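Side-chain contacts in NAD(+) phosphorylase MbcT (Mycobacterium tuberculosis, PDB 6FKG), which degrades NAD(+) by phosphorolysis as the toxin of a type II toxin-antitoxin system, killing the cell unless its antitoxin MbcA neutralises it: residues L115-D118 against D119-D123; V155-Y158 against E159-R163; P177-Y180 against Q181-R184. All coordinates share one frame; numbering follows the deposited sequence.

Interaction 1. Residues L115-D118 against D119-D123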
# COMPACT_ATOMS: atom_id res chain seq x y z
N LEU B 115 4.45 38.22 -5.46
CA LEU B 115 3.13 38.06 -6.06
C LEU B 115 2.93 38.98 -7.26
O LEU B 115 3.49 40.07 -7.32
CB LEU B 115 2.03 38.35 -5.05
CG LEU B 115 1.95 37.45 -3.81
CD1 LEU B 115 0.87 37.97 -2.88
CD2 LEU B 115 1.71 36.00 -4.22
N GLU B 116 2.11 38.53 -8.21
CA GLU B 116 1.75 39.33 -9.38
C GLU B 116 0.27 39.15 -9.62
O GLU B 116 -0.38 38.40 -8.89
CB GLU B 116 2.57 38.93 -10.60
CG GLU B 116 4.05 39.26 -10.49
CD GLU B 116 4.77 39.27 -11.82
OE1 GLU B 116 4.29 38.60 -12.77
OE2 GLU B 116 5.81 39.95 -11.93
N ASN B 117 -0.28 39.82 -10.62
CA ASN B 117 -1.72 39.82 -10.81
C ASN B 117 -2.27 38.42 -11.06
O ASN B 117 -3.37 38.09 -10.62
CB ASN B 117 -2.11 40.76 -11.97
CG ASN B 117 -2.05 42.23 -11.56
OD1 ASN B 117 -2.31 42.57 -10.41
ND2 ASN B 117 -1.72 43.10 -12.51
N ASP B 118 -1.46 37.59 -11.72
CA ASP B 118 -1.76 36.18 -11.93
C ASP B 118 -2.09 35.47 -10.62
O ASP B 118 -3.01 34.65 -10.55
CB ASP B 118 -0.58 35.47 -12.59
CG ASP B 118 -0.46 35.81 -14.05
OD1 ASP B 118 -0.93 36.90 -14.44
OD2 ASP B 118 0.11 35.00 -14.81
N ASP B 119 -1.34 35.79 -9.58
CA ASP B 119 -1.57 35.15 -8.30
C ASP B 119 -2.90 35.58 -7.73
O ASP B 119 -3.59 34.80 -7.09
CB ASP B 119 -0.45 35.49 -7.32
CG ASP B 119 0.89 34.97 -7.78
OD1 ASP B 119 1.04 33.73 -7.85
OD2 ASP B 119 1.78 35.79 -8.09
N ILE B 120 -3.27 36.83 -7.98
CA ILE B 120 -4.43 37.42 -7.33
C ILE B 120 -5.75 37.08 -8.01
O ILE B 120 -6.78 36.95 -7.33
CB ILE B 120 -4.25 38.93 -7.24
CG1 ILE B 120 -3.00 39.24 -6.43
CG2 ILE B 120 -5.48 39.60 -6.62
CD1 ILE B 120 -2.56 40.66 -6.54
N TYR B 121 -5.74 36.88 -9.32
CA TYR B 121 -6.98 36.66 -10.05
C TYR B 121 -7.03 35.31 -10.76
O TYR B 121 -8.10 34.83 -11.13
CB TYR B 121 -7.22 37.79 -11.04
CG TYR B 121 -7.20 39.15 -10.38
CD1 TYR B 121 -8.27 39.56 -9.59
CD2 TYR B 121 -6.11 40.00 -10.51
CE1 TYR B 121 -8.26 40.80 -8.97
CE2 TYR B 121 -6.09 41.23 -9.90
CZ TYR B 121 -7.17 41.63 -9.13
OH TYR B 121 -7.17 42.85 -8.51
N GLY B 122 -5.86 34.69 -10.94
CA GLY B 122 -5.78 33.40 -11.60
C GLY B 122 -6.34 32.26 -10.77
O GLY B 122 -6.69 32.43 -9.60
N ASP B 123 -6.43 31.08 -11.38
CA ASP B 123 -7.03 29.92 -10.72
C ASP B 123 -6.18 29.38 -9.56
O ASP B 123 -6.72 28.71 -8.69
CB ASP B 123 -7.27 28.80 -11.74
CG ASP B 123 -8.40 29.11 -12.71
OD1 ASP B 123 -8.96 30.23 -12.66
OD2 ASP B 123 -8.73 28.23 -13.53

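Interaction 2. Residues V155-Y158 against E159-R163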
# COMPACT_ATOMS: atom_id res chain seq x y z
N VAL B 155 -9.10 38.95 7.43
CA VAL B 155 -8.85 39.03 8.86
C VAL B 155 -8.62 37.63 9.42
O VAL B 155 -9.47 36.77 9.30
CB VAL B 155 -10.03 39.70 9.61
CG1 VAL B 155 -9.70 39.85 11.09
CG2 VAL B 155 -10.33 41.06 9.00
N THR B 156 -7.46 37.41 10.02
CA THR B 156 -7.04 36.04 10.33
C THR B 156 -7.06 35.80 11.83
O THR B 156 -6.48 36.57 12.59
CB THR B 156 -5.63 35.75 9.76
OG1 THR B 156 -4.71 36.76 10.18
CG2 THR B 156 -5.65 35.76 8.23
N ALA B 157 -7.76 34.73 12.23
CA ALA B 157 -7.89 34.35 13.64
C ALA B 157 -8.34 35.55 14.48
O ALA B 157 -7.75 35.86 15.52
CB ALA B 157 -6.59 33.79 14.16
N TYR B 158 -9.39 36.20 13.99
CA TYR B 158 -10.01 37.37 14.59
C TYR B 158 -10.19 37.25 16.10
O TYR B 158 -9.79 38.14 16.86
CB TYR B 158 -11.37 37.60 13.90
CG TYR B 158 -12.36 38.39 14.69
CD1 TYR B 158 -13.60 37.84 15.03
CD2 TYR B 158 -12.08 39.69 15.10
CE1 TYR B 158 -14.53 38.58 15.76
CE2 TYR B 158 -13.00 40.43 15.82
CZ TYR B 158 -14.22 39.87 16.15
OH TYR B 158 -15.13 40.62 16.87
N GLU B 159 -10.78 36.14 16.52
CA GLU B 159 -11.17 35.92 17.91
C GLU B 159 -9.99 36.00 18.88
O GLU B 159 -10.10 36.62 19.94
CB GLU B 159 -11.87 34.56 18.04
CG GLU B 159 -13.17 34.42 17.21
CD GLU B 159 -12.96 34.05 15.73
OE1 GLU B 159 -11.81 34.13 15.23
OE2 GLU B 159 -13.95 33.67 15.07
N GLN B 160 -8.86 35.41 18.50
CA GLN B 160 -7.67 35.35 19.35
C GLN B 160 -6.79 36.58 19.23
O GLN B 160 -6.04 36.91 20.16
CB GLN B 160 -6.81 34.12 19.02
CG GLN B 160 -7.31 32.83 19.62
CD GLN B 160 -8.53 32.33 18.91
OE1 GLN B 160 -8.60 32.33 17.67
NE2 GLN B 160 -9.52 31.90 19.67
N ARG B 161 -6.87 37.26 18.09
CA ARG B 161 -5.85 38.25 17.76
C ARG B 161 -6.30 39.69 17.80
O ARG B 161 -5.49 40.59 17.60
CB ARG B 161 -5.31 37.94 16.38
CG ARG B 161 -4.87 36.53 16.27
CD ARG B 161 -3.57 36.46 15.56
NE ARG B 161 -2.84 35.25 15.91
CZ ARG B 161 -1.94 34.70 15.11
NH1 ARG B 161 -1.71 35.28 13.94
NH2 ARG B 161 -1.29 33.60 15.46
N THR B 162 -7.59 39.93 18.05
CA THR B 162 -8.09 41.29 18.07
C THR B 162 -8.55 41.73 19.45
O THR B 162 -9.12 40.96 20.23
CB THR B 162 -9.24 41.48 17.05
OG1 THR B 162 -10.40 40.76 17.49
CG2 THR B 162 -8.83 41.02 15.65
N ARG B 163 -8.27 42.99 19.75
CA ARG B 163 -8.76 43.62 20.95
C ARG B 163 -10.24 43.95 20.76
O ARG B 163 -10.69 44.09 19.62
CB ARG B 163 -7.93 44.87 21.25
CG ARG B 163 -6.44 44.60 21.17
CD ARG B 163 -5.60 45.85 21.37
NE ARG B 163 -5.74 46.79 20.25
CZ ARG B 163 -5.10 46.67 19.09
NH1 ARG B 163 -4.28 45.65 18.88
NH2 ARG B 163 -5.29 47.57 18.13

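Interaction 3. Residues P177-Y180 against Q181-R184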
# COMPACT_ATOMS: atom_id res chain seq x y z
N PRO B 177 -31.45 40.22 -5.11
CA PRO B 177 -30.96 40.59 -6.45
C PRO B 177 -31.10 42.08 -6.73
O PRO B 177 -30.18 42.68 -7.30
CB PRO B 177 -31.85 39.76 -7.38
CG PRO B 177 -32.15 38.52 -6.54
CD PRO B 177 -32.32 39.03 -5.14
N ALA B 178 -32.22 42.68 -6.32
CA ALA B 178 -32.44 44.11 -6.53
C ALA B 178 -31.39 44.96 -5.80
O ALA B 178 -30.86 45.92 -6.37
CB ALA B 178 -33.85 44.51 -6.09
N LEU B 179 -31.09 44.62 -4.55
CA LEU B 179 -30.11 45.40 -3.78
C LEU B 179 -28.73 45.27 -4.39
O LEU B 179 -28.00 46.26 -4.47
CB LEU B 179 -30.05 44.95 -2.32
CG LEU B 179 -29.11 45.79 -1.45
CD1 LEU B 179 -29.46 47.27 -1.51
CD2 LEU B 179 -29.13 45.28 -0.00
N TYR B 180 -28.38 44.05 -4.79
CA TYR B 180 -27.11 43.80 -5.46
C TYR B 180 -26.94 44.75 -6.65
O TYR B 180 -25.91 45.38 -6.83
CB TYR B 180 -27.01 42.34 -5.92
CG TYR B 180 -26.11 42.18 -7.11
CD1 TYR B 180 -26.64 42.12 -8.39
CD2 TYR B 180 -24.73 42.13 -6.97
CE1 TYR B 180 -25.84 42.02 -9.49
CE2 TYR B 180 -23.91 42.02 -8.09
CZ TYR B 180 -24.47 41.96 -9.34
OH TYR B 180 -23.70 41.86 -10.47
N GLN B 181 -27.96 44.83 -7.48
CA GLN B 181 -27.86 45.66 -8.68
C GLN B 181 -27.74 47.13 -8.33
O GLN B 181 -27.03 47.89 -8.99
CB GLN B 181 -29.07 45.42 -9.59
CG GLN B 181 -29.19 43.98 -10.01
CD GLN B 181 -30.28 43.76 -11.04
OE1 GLN B 181 -31.41 44.20 -10.86
NE2 GLN B 181 -29.93 43.07 -12.12
N GLU B 182 -28.44 47.52 -7.28
CA GLU B 182 -28.40 48.88 -6.78
C GLU B 182 -27.00 49.21 -6.27
O GLU B 182 -26.41 50.22 -6.66
CB GLU B 182 -29.44 49.05 -5.69
CG GLU B 182 -29.57 50.43 -5.12
CD GLU B 182 -30.59 50.44 -4.00
OE1 GLU B 182 -31.66 49.82 -4.17
OE2 GLU B 182 -30.30 51.02 -2.94
N LEU B 183 -26.45 48.35 -5.42
CA LEU B 183 -25.12 48.58 -4.86
C LEU B 183 -24.01 48.45 -5.89
O LEU B 183 -22.98 49.12 -5.80
CB LEU B 183 -24.87 47.64 -3.69
CG LEU B 183 -25.83 47.87 -2.53
CD1 LEU B 183 -25.61 46.83 -1.42
CD2 LEU B 183 -25.65 49.28 -1.99
N ARG B 184 -24.22 47.59 -6.89
CA ARG B 184 -23.21 47.36 -7.92
C ARG B 184 -23.02 48.63 -8.75
O ARG B 184 -21.94 48.91 -9.24
CB ARG B 184 -23.63 46.17 -8.79
CG ARG B 184 -22.67 45.79 -9.89
CD ARG B 184 -21.32 45.32 -9.36
NE ARG B 184 -20.45 44.94 -10.48
CZ ARG B 184 -19.67 45.78 -11.14
NH1 ARG B 184 -19.65 47.07 -10.80
NH2 ARG B 184 -18.92 45.35 -12.14

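Interaction 1. Residues L115-D118 against D119-D123
D119 bends its carboxylate back across the start of helix 117-121, where it meets both L115 and E116. D119 OD2 accepts the backbone N-H of E116, the N-cap residue, at 2.8 Å from E116 N and with an N-H...O angle of 156°, through the anti lone pair that looks away from OD1. This is the half of a capping box in which the third helical residue reaches back to the N-cap. A chi1 of -63°, with CG beside the residue's own backbone N, puts the carboxylate there. Packing is close on this side: the methyl CD2 of L115 lies 3.8 Å from D119 CG, and L115 CA is 3.3 Å from D119 OD2. Antitoxin residues grip the same group: R35 of an MbcA chain forms a salt bridge with OD2, and Q48 of that chain hydrogen-bonds OD1. Both oxygens of this buried carboxylate are therefore held, on the surface where MbcA binds to block active-site access.

The other flank is looser. N117 and Y121 run side by side, amide and ring planes 49° apart, and their nearest side-chain atoms, N117 OD1 and Y121 CE2, are 4.0 Å apart. Closer is the backbone, with N117 O approaching the ring obliquely, 3.3 Å from Y121 CD2, while I120 CG2 sits over the centre of the ring. N117 and D118 are exposed to solvent.

R47 hydrogen-bonds G122 O just past the helix. L115 packs on V131 and D119 on C128, both of helix 126-137, whereas I120 and Y121 rest on P146 of strand 142-147.

Interaction 2. Residues V155-Y158 against E159-R163
The hydroxyl of T162 reaches back four residues to the carbonyl of Y158, with T162 OG1 2.8 Å from Y158 O. It arrives above the carbonyl plane, and the backbone N-H of R161 comes to the same oxygen from the opposite face, R161 N lying 3.3 Å away. Y158 O is thus gripped from two faces, with a weak third bond from T162 N. The hydroxyl also sits against the tyrosine, 3.1 Å from Y158 CE2, and the methyl CG2 of T162 is 3.6 Å from Y158 CD2. The two side chains cross at about a right angle. T162's chi1 of 69° wedges OG1 between its backbone N and carbonyl carbon, facing the preceding turn.

At the CD1 rim, on the same side of the ring plane as the T162 hydroxyl, E159 bends at chi2 (83°), bringing its CD to 3.9 Å from Y158 CD1; ring and carboxylate planes stand 51° apart. Away from the tyrosine, R161 lays its aliphatic stem along A157, with R161 CG 3.1 Å from A157 O and 3.9 Å from A157 CB.

Farther out, W136 fixes the guanidinium of R161 twice, through its carbonyl to NH1 and by a cation-pi contact with its ring. Q141 holds R161 O, L36 and L167 pack on Y158, and Q160 NE2 hydrogen-bonds E67 of an MbcA chain.

A157, the N-cap, has left-handed backbone angles that turn the end of strand 150-156 into helix 158-161. With no side-chain oxygen on this alanine to cap the helix, the side-chain hydrogen bond within the turn comes from its far end, where T162 ties the exit back to the first helical residue.

Interaction 3. Residues P177-Y180 against Q181-R184
Four backbone hydrogen bonds of the i to i+4 pattern join P177-Y180 to Q181-R184, each carbonyl of the first turn of helix 177-185 meeting an N-H of the next. The straightest runs from L183 N to L179 O, 2.8 Å, with an N-H...O angle of 169°.

Apolar packing follows the same spacing. L179, its CG anti to the backbone N (chi1 -176°), sends its branches along the helix, and L179 CG touches L183 CD1 at 3.7 Å. Their side chains meet at a slant, with L179 CD1 also 3.8 Å from L183 CG. L183 goes on to M67 of helix 63-76, and a glycerol, probably from the crystallisation liquor, lies near L179.

Contacts of the Y180 ring are of two sorts. R184 CB stands over one face, 4.2 Å above the plane and offset toward the rim, and the two side chains run alongside each other, ring and guanidinium planes 79° apart. From the neighbouring position Q181 crosses the ring at a slant, its CG 3.5 Å from Y180 CD1, while P177 O lies in the ring plane at its edge. Q181 CG also presses on that carbonyl, 3.2 Å from P177 O.

Polar ends find their partners on adjoining helices. E71 of helix 63-76 receives both the hydroxyl of Y180 and the NE of R184, the latter as a salt bridge; Q181 NE2 hydrogen-bonds E82 of helix 81-84.

Y180 and R184 therefore deliver a hydroxyl and a positive charge to one carboxylate oxygen, E71 OE2. Such pairing would probably stabilise E71 in its ionised form and fastens this C-terminal helix to helix 63-76.

All three contacts are local, and no two touch: their centres lie 26 to 31 Å apart. Interactions 1 and 2 are partly buried, on opposite sides of the chain's centre, and share helix 126-137 as a neighbour, which meets one through V131 and C128 and the other through W136. D119 of interaction 1 forms a salt bridge with R35 of MbcA, whereas interaction 2 offers MbcA a hydrogen bond from Q160, at its margin. Interaction 3 lies on the surface, about 20 Å from the chain's centre, and no other chain of the assembly touches it. Side-chain-to-backbone bonds mark the helix ends of the first two; regular helical bonds and leucine packing mark the third.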